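Local coordinates for head completion protein gp6 (Enterobacteria phage HK97, PDB 3JVO) that completes the phage head as part of the head-tail connector, forming a thirteen-subunit ring whose open central channel lets viral DNA be ejected, at residues W49-A52 with A53-P56; F37-C40 with M41-D45; E21-D24 with R25-L28. One frame throughout, in Å; residues are numbered along the deposited sequence.

Interaction 1 (W49-A52 with A53-P56); sequences WKVA and ADIP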
ATOM      1  N   TRP G  49      39.773   6.403 -33.703  1.00 42.07           N
ATOM      2  CA  TRP G  49      40.106   7.488 -32.772  1.00 42.44           C
ATOM      3  C   TRP G  49      41.532   7.303 -32.279  1.00 42.85           C
ATOM      4  O   TRP G  49      41.771   6.639 -31.264  1.00 43.27           O
ATOM      5  CB  TRP G  49      39.128   7.598 -31.588  1.00 41.58           C
ATOM      6  CG  TRP G  49      37.694   7.845 -31.976  1.00 41.16           C
ATOM      7  CD1 TRP G  49      37.231   8.459 -33.118  1.00 40.87           C
ATOM      8  CD2 TRP G  49      36.536   7.501 -31.210  1.00 39.13           C
ATOM      9  NE1 TRP G  49      35.855   8.503 -33.103  1.00 40.48           N
ATOM     10  CE2 TRP G  49      35.404   7.918 -31.948  1.00 39.11           C
ATOM     11  CE3 TRP G  49      36.346   6.878 -29.970  1.00 38.85           C
ATOM     12  CZ2 TRP G  49      34.102   7.714 -31.494  1.00 39.22           C
ATOM     13  CZ3 TRP G  49      35.056   6.672 -29.523  1.00 39.14           C
ATOM     14  CH2 TRP G  49      33.948   7.098 -30.281  1.00 40.06           C
ATOM     15  N   LYS G  50      42.469   7.916 -33.000  1.00 43.26           N
ATOM     16  CA  LYS G  50      43.903   7.693 -32.785  1.00 43.28           C
ATOM     17  C   LYS G  50      44.516   8.656 -31.782  1.00 42.57           C
ATOM     18  O   LYS G  50      45.402   8.273 -31.018  1.00 42.71           O
ATOM     19  CB  LYS G  50      44.647   7.811 -34.117  1.00 43.47           C
ATOM     20  CG  LYS G  50      45.182   6.501 -34.677  1.00 45.81           C
ATOM     21  CD  LYS G  50      44.109   5.426 -34.819  1.00 47.45           C
ATOM     22  CE  LYS G  50      44.569   4.317 -35.752  1.00 47.17           C
ATOM     23  NZ  LYS G  50      44.408   4.779 -37.146  1.00 48.00           N
ATOM     24  N   VAL G  51      44.058   9.905 -31.822  1.00 41.91           N
ATOM     25  CA  VAL G  51      44.534  10.970 -30.931  1.00 41.44           C
ATOM     26  C   VAL G  51      43.386  11.606 -30.116  1.00 40.84           C
ATOM     27  O   VAL G  51      42.206  11.472 -30.474  1.00 40.32           O
ATOM     28  CB  VAL G  51      45.278  12.078 -31.735  1.00 41.62           C
ATOM     29  CG1 VAL G  51      46.558  11.513 -32.382  1.00 41.56           C
ATOM     30  CG2 VAL G  51      44.356  12.710 -32.776  1.00 40.80           C
ATOM     31  N   ALA G  52      43.753  12.313 -29.043  1.00 40.18           N
ATOM     32  CA  ALA G  52      42.793  12.947 -28.116  1.00 39.45           C
ATOM     33  C   ALA G  52      41.760  13.824 -28.826  1.00 38.74           C
ATOM     34  O   ALA G  52      40.575  13.815 -28.470  1.00 38.03           O
ATOM     35  CB  ALA G  52      43.532  13.758 -27.055  1.00 39.57           C
ATOM     36  N   ALA G  53      42.223  14.561 -29.841  1.00 37.68           N
ATOM     37  CA  ALA G  53      41.375  15.457 -30.631  1.00 36.72           C
ATOM     38  C   ALA G  53      40.334  14.709 -31.475  1.00 36.33           C
ATOM     39  O   ALA G  53      39.372  15.311 -31.956  1.00 36.34           O
ATOM     40  CB  ALA G  53      42.229  16.362 -31.507  1.00 36.72           C
ATOM     41  N   ASP G  54      40.513  13.400 -31.641  1.00 35.66           N
ATOM     42  CA  ASP G  54      39.527  12.587 -32.366  1.00 35.41           C
ATOM     43  C   ASP G  54      38.240  12.302 -31.567  1.00 34.75           C
ATOM     44  O   ASP G  54      37.197  12.020 -32.153  1.00 34.84           O
ATOM     45  CB  ASP G  54      40.147  11.263 -32.811  1.00 35.44           C
ATOM     46  CG  ASP G  54      41.230  11.437 -33.866  1.00 36.92           C
ATOM     47  OD1 ASP G  54      41.272  12.503 -34.529  1.00 38.00           O
ATOM     48  OD2 ASP G  54      42.038  10.488 -34.027  1.00 37.93           O
ATOM     49  N   ILE G  55      38.307  12.364 -30.241  1.00 33.85           N
ATOM     50  CA  ILE G  55      37.162  11.953 -29.414  1.00 33.25           C
ATOM     51  C   ILE G  55      35.974  12.919 -29.545  1.00 33.27           C
ATOM     52  O   ILE G  55      36.120  14.116 -29.294  1.00 33.33           O
ATOM     53  CB  ILE G  55      37.534  11.752 -27.901  1.00 33.42           C
ATOM     54  CG1 ILE G  55      38.872  10.995 -27.732  1.00 33.10           C
ATOM     55  CG2 ILE G  55      36.402  11.044 -27.160  1.00 30.81           C
ATOM     56  CD1 ILE G  55      38.914   9.622 -28.371  1.00 32.61           C
ATOM     57  N   PRO G  56      34.801  12.404 -29.950  1.00 32.73           N
ATOM     58  CA  PRO G  56      33.627  13.258 -30.093  1.00 32.28           C
ATOM     59  C   PRO G  56      33.115  13.835 -28.775  1.00 31.57           C
ATOM     60  O   PRO G  56      33.281  13.226 -27.705  1.00 31.52           O
ATOM     61  CB  PRO G  56      32.566  12.310 -30.665  1.00 32.55           C
ATOM     62  CG  PRO G  56      33.315  11.150 -31.212  1.00 33.41           C
ATOM     63  CD  PRO G  56      34.517  11.011 -30.337  1.00 32.84           C
TER
HETATM   64  O   HOH W   1      38.243  15.137 -28.370  1.00 40.36           O

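Interaction 2 (F37-C40 with M41-D45); sequences FDYC and MRWCD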
ATOM      1  N   PHE G  37      37.306   6.585 -18.910  1.00 27.95           N
ATOM      2  CA  PHE G  37      37.716   6.716 -20.296  1.00 28.70           C
ATOM      3  C   PHE G  37      37.947   5.347 -20.912  1.00 28.79           C
ATOM      4  O   PHE G  37      37.444   5.071 -22.007  1.00 29.28           O
ATOM      5  CB  PHE G  37      38.974   7.567 -20.398  1.00 28.62           C
ATOM      6  CG  PHE G  37      39.418   7.846 -21.816  1.00 29.11           C
ATOM      7  CD1 PHE G  37      38.675   8.694 -22.651  1.00 30.38           C
ATOM      8  CD2 PHE G  37      40.606   7.308 -22.297  1.00 30.77           C
ATOM      9  CE1 PHE G  37      39.107   8.959 -23.974  1.00 31.27           C
ATOM     10  CE2 PHE G  37      41.050   7.568 -23.607  1.00 30.11           C
ATOM     11  CZ  PHE G  37      40.300   8.390 -24.442  1.00 29.77           C
ATOM     12  N   ASP G  38      38.697   4.501 -20.209  1.00 28.29           N
ATOM     13  CA  ASP G  38      38.947   3.121 -20.632  1.00 29.00           C
ATOM     14  C   ASP G  38      37.614   2.406 -20.918  1.00 29.34           C
ATOM     15  O   ASP G  38      37.428   1.778 -21.963  1.00 29.60           O
ATOM     16  CB  ASP G  38      39.759   2.387 -19.555  1.00 28.39           C
ATOM     17  CG  ASP G  38      40.022   0.920 -19.903  1.00 30.03           C
ATOM     18  OD1 ASP G  38      40.330   0.633 -21.075  1.00 32.13           O
ATOM     19  OD2 ASP G  38      39.941   0.054 -19.010  1.00 29.73           O
ATOM     20  N   TYR G  39      36.669   2.547 -20.000  1.00 29.84           N
ATOM     21  CA  TYR G  39      35.358   1.917 -20.145  1.00 30.47           C
ATOM     22  C   TYR G  39      34.626   2.435 -21.388  1.00 30.73           C
ATOM     23  O   TYR G  39      34.164   1.639 -22.214  1.00 30.31           O
ATOM     24  CB  TYR G  39      34.518   2.133 -18.877  1.00 30.50           C
ATOM     25  CG  TYR G  39      33.101   1.629 -18.999  1.00 31.78           C
ATOM     26  CD1 TYR G  39      32.802   0.287 -18.789  1.00 32.05           C
ATOM     27  CD2 TYR G  39      32.065   2.496 -19.344  1.00 29.52           C
ATOM     28  CE1 TYR G  39      31.507  -0.179 -18.930  1.00 33.92           C
ATOM     29  CE2 TYR G  39      30.777   2.047 -19.483  1.00 32.26           C
ATOM     30  CZ  TYR G  39      30.504   0.715 -19.280  1.00 33.32           C
ATOM     31  OH  TYR G  39      29.216   0.279 -19.416  1.00 35.33           O
ATOM     32  N   CYS G  40      34.531   3.760 -21.532  1.00 30.52           N
ATOM     33  CA  CYS G  40      33.804   4.317 -22.667  1.00 32.07           C
ATOM     34  C   CYS G  40      34.451   3.985 -24.018  1.00 32.50           C
ATOM     35  O   CYS G  40      33.737   3.695 -24.974  1.00 32.96           O
ATOM     36  CB  CYS G  40      33.575   5.822 -22.519  1.00 31.55           C
ATOM     37  SG  CYS G  40      32.483   6.251 -21.134  1.00 34.62           S
HETATM   38  N   MSE G  41      35.782   4.021 -24.082  1.00 33.47           N
HETATM   39  CA  MSE G  41      36.551   3.596 -25.258  1.00 35.08           C
HETATM   40  C   MSE G  41      36.312   2.132 -25.659  1.00 35.55           C
HETATM   41  O   MSE G  41      36.081   1.842 -26.831  1.00 35.64           O
HETATM   42  CB  MSE G  41      38.050   3.808 -25.036  1.00 35.16           C
HETATM   43  CG  MSE G  41      38.477   5.257 -24.932  1.00 39.37           C
HETATM   44 SE   MSE G  41      38.096   6.269 -26.580  0.75 48.81          SE
HETATM   45  CE  MSE G  41      36.545   7.247 -26.030  1.00 47.15           C
ATOM     46  N   ARG G  42      36.394   1.215 -24.700  1.00 36.03           N
ATOM     47  CA  ARG G  42      36.152  -0.193 -24.989  1.00 37.61           C
ATOM     48  C   ARG G  42      34.731  -0.389 -25.488  1.00 37.72           C
ATOM     49  O   ARG G  42      34.503  -1.095 -26.461  1.00 37.53           O
ATOM     50  CB  ARG G  42      36.418  -1.073 -23.770  1.00 37.96           C
ATOM     51  CG  ARG G  42      37.893  -1.253 -23.417  1.00 41.89           C
ATOM     52  CD  ARG G  42      38.614  -2.233 -24.330  1.00 47.71           C
ATOM     53  NE  ARG G  42      37.955  -3.542 -24.389  1.00 52.12           N
ATOM     54  CZ  ARG G  42      38.588  -4.701 -24.586  1.00 54.76           C
ATOM     55  NH1 ARG G  42      39.912  -4.737 -24.721  1.00 55.78           N
ATOM     56  NH2 ARG G  42      37.898  -5.837 -24.634  1.00 56.01           N
ATOM     57  N   TRP G  43      33.792   0.298 -24.841  1.00 38.59           N
ATOM     58  CA  TRP G  43      32.383   0.180 -25.165  1.00 39.26           C
ATOM     59  C   TRP G  43      32.073   0.674 -26.567  1.00 39.48           C
ATOM     60  O   TRP G  43      31.350   0.008 -27.288  1.00 39.32           O
ATOM     61  CB  TRP G  43      31.549   0.945 -24.161  1.00 40.00           C
ATOM     62  CG  TRP G  43      30.142   0.531 -24.143  1.00 41.36           C
ATOM     63  CD1 TRP G  43      29.571  -0.384 -23.297  1.00 43.74           C
ATOM     64  CD2 TRP G  43      29.086   1.011 -24.997  1.00 43.51           C
ATOM     65  NE1 TRP G  43      28.215  -0.493 -23.564  1.00 44.72           N
ATOM     66  CE2 TRP G  43      27.896   0.344 -24.609  1.00 44.64           C
ATOM     67  CE3 TRP G  43      29.027   1.935 -26.057  1.00 43.45           C
ATOM     68  CZ2 TRP G  43      26.655   0.580 -25.242  1.00 42.71           C
ATOM     69  CZ3 TRP G  43      27.789   2.160 -26.695  1.00 42.85           C
ATOM     70  CH2 TRP G  43      26.623   1.493 -26.271  1.00 42.02           C
ATOM     71  N   CYS G  44      32.597   1.850 -26.930  1.00 39.27           N
ATOM     72  CA  CYS G  44      32.463   2.392 -28.287  1.00 39.10           C
ATOM     73  C   CYS G  44      33.251   1.580 -29.322  1.00 39.76           C
ATOM     74  O   CYS G  44      32.792   1.405 -30.456  1.00 39.12           O
ATOM     75  CB  CYS G  44      32.905   3.847 -28.326  1.00 38.23           C
ATOM     76  SG  CYS G  44      31.812   4.921 -27.422  1.00 38.98           S
ATOM     77  N   ASP G  45      34.440   1.113 -28.930  1.00 40.64           N
ATOM     78  CA  ASP G  45      35.236   0.185 -29.745  1.00 41.92           C
ATOM     79  C   ASP G  45      35.517   0.752 -31.156  1.00 42.20           C
ATOM     80  O   ASP G  45      35.326   0.069 -32.170  1.00 42.70           O
ATOM     81  CB  ASP G  45      34.520  -1.183 -29.796  1.00 42.01           C
ATOM     82  CG  ASP G  45      35.384  -2.297 -30.395  1.00 44.23           C
ATOM     83  OD1 ASP G  45      36.622  -2.291 -30.185  1.00 45.20           O
ATOM     84  OD2 ASP G  45      34.811  -3.186 -31.069  1.00 45.13           O
TER

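Interaction 3 (E21-D24 with R25-L28); sequences EEDD and RDEL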
ATOM      1  N   GLU G  21      36.814  21.081  -5.094  1.00 42.08           N
ATOM      2  CA  GLU G  21      37.830  22.142  -5.151  1.00 44.80           C
ATOM      3  C   GLU G  21      39.213  21.788  -4.583  1.00 45.18           C
ATOM      4  O   GLU G  21      40.215  22.384  -4.984  1.00 45.71           O
ATOM      5  CB  GLU G  21      37.307  23.441  -4.515  1.00 45.30           C
ATOM      6  CG  GLU G  21      36.496  24.323  -5.486  1.00 48.98           C
ATOM      7  CD  GLU G  21      34.997  23.996  -5.507  1.00 54.56           C
ATOM      8  OE1 GLU G  21      34.588  22.978  -4.887  1.00 55.69           O
ATOM      9  OE2 GLU G  21      34.221  24.764  -6.141  1.00 56.73           O
ATOM     10  N   GLU G  22      39.259  20.826  -3.665  1.00 45.77           N
ATOM     11  CA  GLU G  22      40.502  20.429  -3.003  1.00 46.25           C
ATOM     12  C   GLU G  22      41.477  19.761  -3.973  1.00 45.66           C
ATOM     13  O   GLU G  22      41.067  19.172  -4.976  1.00 45.01           O
ATOM     14  CB  GLU G  22      40.203  19.466  -1.851  1.00 46.98           C
ATOM     15  CG  GLU G  22      39.191  19.972  -0.840  1.00 50.24           C
ATOM     16  CD  GLU G  22      38.305  18.857  -0.301  1.00 55.33           C
ATOM     17  OE1 GLU G  22      38.834  17.783   0.085  1.00 56.84           O
ATOM     18  OE2 GLU G  22      37.068  19.060  -0.269  1.00 57.65           O
ATOM     19  N   ASP G  23      42.765  19.839  -3.648  1.00 45.17           N
ATOM     20  CA  ASP G  23      43.819  19.344  -4.525  1.00 44.87           C
ATOM     21  C   ASP G  23      44.499  18.088  -3.984  1.00 44.17           C
ATOM     22  O   ASP G  23      45.407  17.545  -4.625  1.00 44.62           O
ATOM     23  CB  ASP G  23      44.862  20.445  -4.784  1.00 45.72           C
ATOM     24  CG  ASP G  23      44.317  21.586  -5.645  1.00 47.46           C
ATOM     25  OD1 ASP G  23      43.486  21.332  -6.565  1.00 48.54           O
ATOM     26  OD2 ASP G  23      44.729  22.744  -5.400  1.00 49.19           O
ATOM     27  N   ASP G  24      44.050  17.619  -2.821  1.00 42.60           N
ATOM     28  CA  ASP G  24      44.638  16.441  -2.181  1.00 40.84           C
ATOM     29  C   ASP G  24      44.109  15.072  -2.656  1.00 39.15           C
ATOM     30  O   ASP G  24      44.409  14.044  -2.043  1.00 38.74           O
ATOM     31  CB  ASP G  24      44.562  16.565  -0.654  1.00 41.36           C
ATOM     32  CG  ASP G  24      43.128  16.636  -0.117  1.00 43.17           C
ATOM     33  OD1 ASP G  24      42.144  16.737  -0.885  1.00 43.62           O
ATOM     34  OD2 ASP G  24      42.995  16.590   1.126  1.00 48.10           O
ATOM     35  N   ARG G  25      43.348  15.052  -3.747  1.00 37.10           N
ATOM     36  CA  ARG G  25      42.813  13.799  -4.272  1.00 35.81           C
ATOM     37  C   ARG G  25      43.066  13.601  -5.759  1.00 34.97           C
ATOM     38  O   ARG G  25      42.356  12.845  -6.418  1.00 33.98           O
ATOM     39  CB  ARG G  25      41.312  13.680  -3.981  1.00 36.07           C
ATOM     40  CG  ARG G  25      40.966  13.428  -2.531  1.00 36.58           C
ATOM     41  CD  ARG G  25      41.530  12.099  -2.064  1.00 37.68           C
ATOM     42  NE  ARG G  25      41.276  11.871  -0.642  1.00 37.64           N
ATOM     43  CZ  ARG G  25      42.065  12.277   0.346  1.00 38.15           C
ATOM     44  NH1 ARG G  25      43.187  12.953   0.098  1.00 38.19           N
ATOM     45  NH2 ARG G  25      41.717  12.010   1.597  1.00 38.62           N
ATOM     46  N   ASP G  26      44.102  14.254  -6.274  1.00 34.64           N
ATOM     47  CA  ASP G  26      44.375  14.271  -7.720  1.00 34.11           C
ATOM     48  C   ASP G  26      44.664  12.878  -8.277  1.00 32.74           C
ATOM     49  O   ASP G  26      44.217  12.545  -9.365  1.00 32.15           O
ATOM     50  CB  ASP G  26      45.538  15.224  -8.044  1.00 34.83           C
ATOM     51  CG  ASP G  26      45.182  16.705  -7.831  1.00 36.94           C
ATOM     52  OD1 ASP G  26      43.987  17.067  -7.727  1.00 39.73           O
ATOM     53  OD2 ASP G  26      46.117  17.527  -7.772  1.00 40.78           O
ATOM     54  N   GLU G  27      45.407  12.078  -7.533  1.00 31.59           N
ATOM     55  CA  GLU G  27      45.720  10.710  -7.950  1.00 32.42           C
ATOM     56  C   GLU G  27      44.479   9.795  -7.999  1.00 30.45           C
ATOM     57  O   GLU G  27      44.256   9.090  -8.973  1.00 29.06           O
ATOM     58  CB  GLU G  27      46.808  10.135  -7.049  1.00 32.92           C
ATOM     59  CG  GLU G  27      47.244   8.735  -7.406  1.00 36.74           C
ATOM     60  CD  GLU G  27      48.466   8.235  -6.622  1.00 37.20           C
ATOM     61  OE1 GLU G  27      48.659   8.606  -5.424  1.00 42.33           O
ATOM     62  OE2 GLU G  27      49.236   7.437  -7.225  1.00 43.10           O
ATOM     63  N   LEU G  28      43.656   9.833  -6.961  1.00 29.11           N
ATOM     64  CA  LEU G  28      42.388   9.100  -6.989  1.00 28.39           C
ATOM     65  C   LEU G  28      41.474   9.551  -8.136  1.00 27.99           C
ATOM     66  O   LEU G  28      40.978   8.724  -8.931  1.00 27.24           O
ATOM     67  CB  LEU G  28      41.666   9.234  -5.647  1.00 27.97           C
ATOM     68  CG  LEU G  28      40.389   8.387  -5.547  1.00 28.22           C
ATOM     69  CD1 LEU G  28      40.691   6.912  -5.458  1.00 24.16           C
ATOM     70  CD2 LEU G  28      39.615   8.852  -4.320  1.00 27.63           C
TER
HETATM   71  O   HOH W   2      42.125  16.757  -5.707  1.00 38.77           O

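Interaction 1 (W49-A52 with A53-P56)
Asp54 OD2 is gripped by two successive backbone amides, accepting from Lys50 N at 2.8 Å and from Val51 N at 3.0 Å. The two donors use it differently: Lys50 N meets the anti lone pair along a bent path, whereas Val51 N comes from above the carboxylate plane in an almost straight bond (174°). With CG of Asp54 beside its own backbone N (chi1 -67°), the carboxylate reaches back to the amides of Lys50 and Val51, and Val51 CG2 covers it 3.4 Å from OD2. The backbone answers in the other direction, Asp54 N donating to Val51 O at 2.8 Å and Ile55 N to Ala52 O at 3.2 Å, two consecutive 3-10 turns. A water donates to both Ala52 O and Ile55 O.

Apolar packing occupies the other end. Pro56 CD lies over one face of the Trp49 indole, 3.8 Å from the centroid of the six-membered ring, in a CH-pi contact displaced toward the rim. Ile55 crosses Trp49 at about a right angle and sets its CD1 3.8 Å from Trp49 CB. His95 also touches Trp49 and Pro56, and Pro56 packs on Asp38 of a neighbouring subunit. Twofold acceptance at one carboxylate oxygen would favour the ionised form of Asp54 and, together with the two 3-10 bonds, holds the chain folded back just before helix 57-72.

Interaction 2 (F37-C40 with M41-D45)
Phe37 and Met41, four residues apart on helix 26-44, form a Met-aromatic contact in which the selenomethionine chain drapes across the phenyl face. Its CG stands almost over the middle of the Phe37 ring, 3.7 Å from the centroid and 12° off the normal, a CH-pi contact. Selenium lies farther out, approaching the ring obliquely with Met41 SE 3.7 Å from Phe37 CZ. Bends at chi2 and chi3 lay the chain along the ring and bring the terminal CE to Phe37 CE1. Val63 of helix 57-72 and Val5 and Val8 of helix 5-8 also touch Phe37, so the pair sits where three helices of this helical fold meet.

A second aromatic contact runs along another side of the helix. Tyr39 and Trp43 lie side by side, pointing the same way, but their planes are inclined by 37° and the approach is oblique; Tyr39 OH comes to 4.0 Å from Trp43 CD1. Met92 touches both, and Arg96 makes a cation-pi contact with the indole.

Among the charged groups, Asp38 and Arg42 run alongside each other without pairing. Asp38 OD2 instead accepts from Ala58 N of a neighbouring subunit, near the start of that subunit's helix 57-72, where the helix end would probably favour a charged carboxylate.

Regular i to i+4 backbone bonds join the segments, such as Met41 N to Phe37 O at 2.9 Å. Beyond Cys44 the helix ends: Asp45 takes positive phi (56°), while its backbone N still donates to Met41 O at 2.8 Å.

Interaction 3 (E21-D24 with R25-L28)
Arg25 curls back over the peptide that precedes it, and its NH1 donates to Asp24 O at 2.7 Å. The carbonyl oxygen lies at the edge of the guanidinium, practically in its plane, whereas NH1 stands well above the carbonyl plane, 51° out of it. A bend at chi2 (-63°) after a CG placed beside the backbone N, followed by an extended chi3, carries the group round to this position. The Asp24 carboxylate crosses the arginine obliquely. CG of Asp24 sits in the crowded position between backbone N and carbonyl carbon (chi1 62°), which brings Asp24 OD2 to 3.8 Å from Arg25 NH1. This is a long salt bridge of charges alone, since OD2 lies well out of the guanidinium plane and no N-H points at it. The other oxygen, Asp24 OD1, is buried by the contact and has no partner in the model.

Arg25 is the N-cap residue of helix 26-44, and the turn leading into that helix is held through a water. The water accepts from Arg25 N at 2.9 Å and donates both to Glu22 O at 2.7 Å and to Asp26 OD1 at 2.8 Å, connecting the loop backbone with the first helical side chain.

Asp26 turns its carboxylate back toward the loop, where its OD1 is 4.4 Å from Asp23 OD1. Lys15 from helix 11-17 forms salt bridges to both oxygens, which would offset the repulsion between the two acids. On the arginine side, Phe20 touches Arg25, and Gln16 of a neighbouring subunit packs against Arg25 and Leu28.

How the interactions relate
Following the chain from the N terminus, interaction 3 comes first, turning the loop after helix 11-17 into the start of helix 26-44. Interaction 2 occupies the far end of that same helix, its centre about 24 Å from that of interaction 3 and across the centre of the chain. Interaction 1 then folds the connection leading to helix 57-72. The three follow in series; none nests within or crosses another. Interactions 1 and 2 touch directly, Trp49 CZ3 lying 3.7 Å from Cys44 CB and Ile55 CD1 3.9 Å from Met41 SE, which ties the connecting loop to the helix end. Interactions 2 and 3 both meet the same neighbouring subunit of the ring.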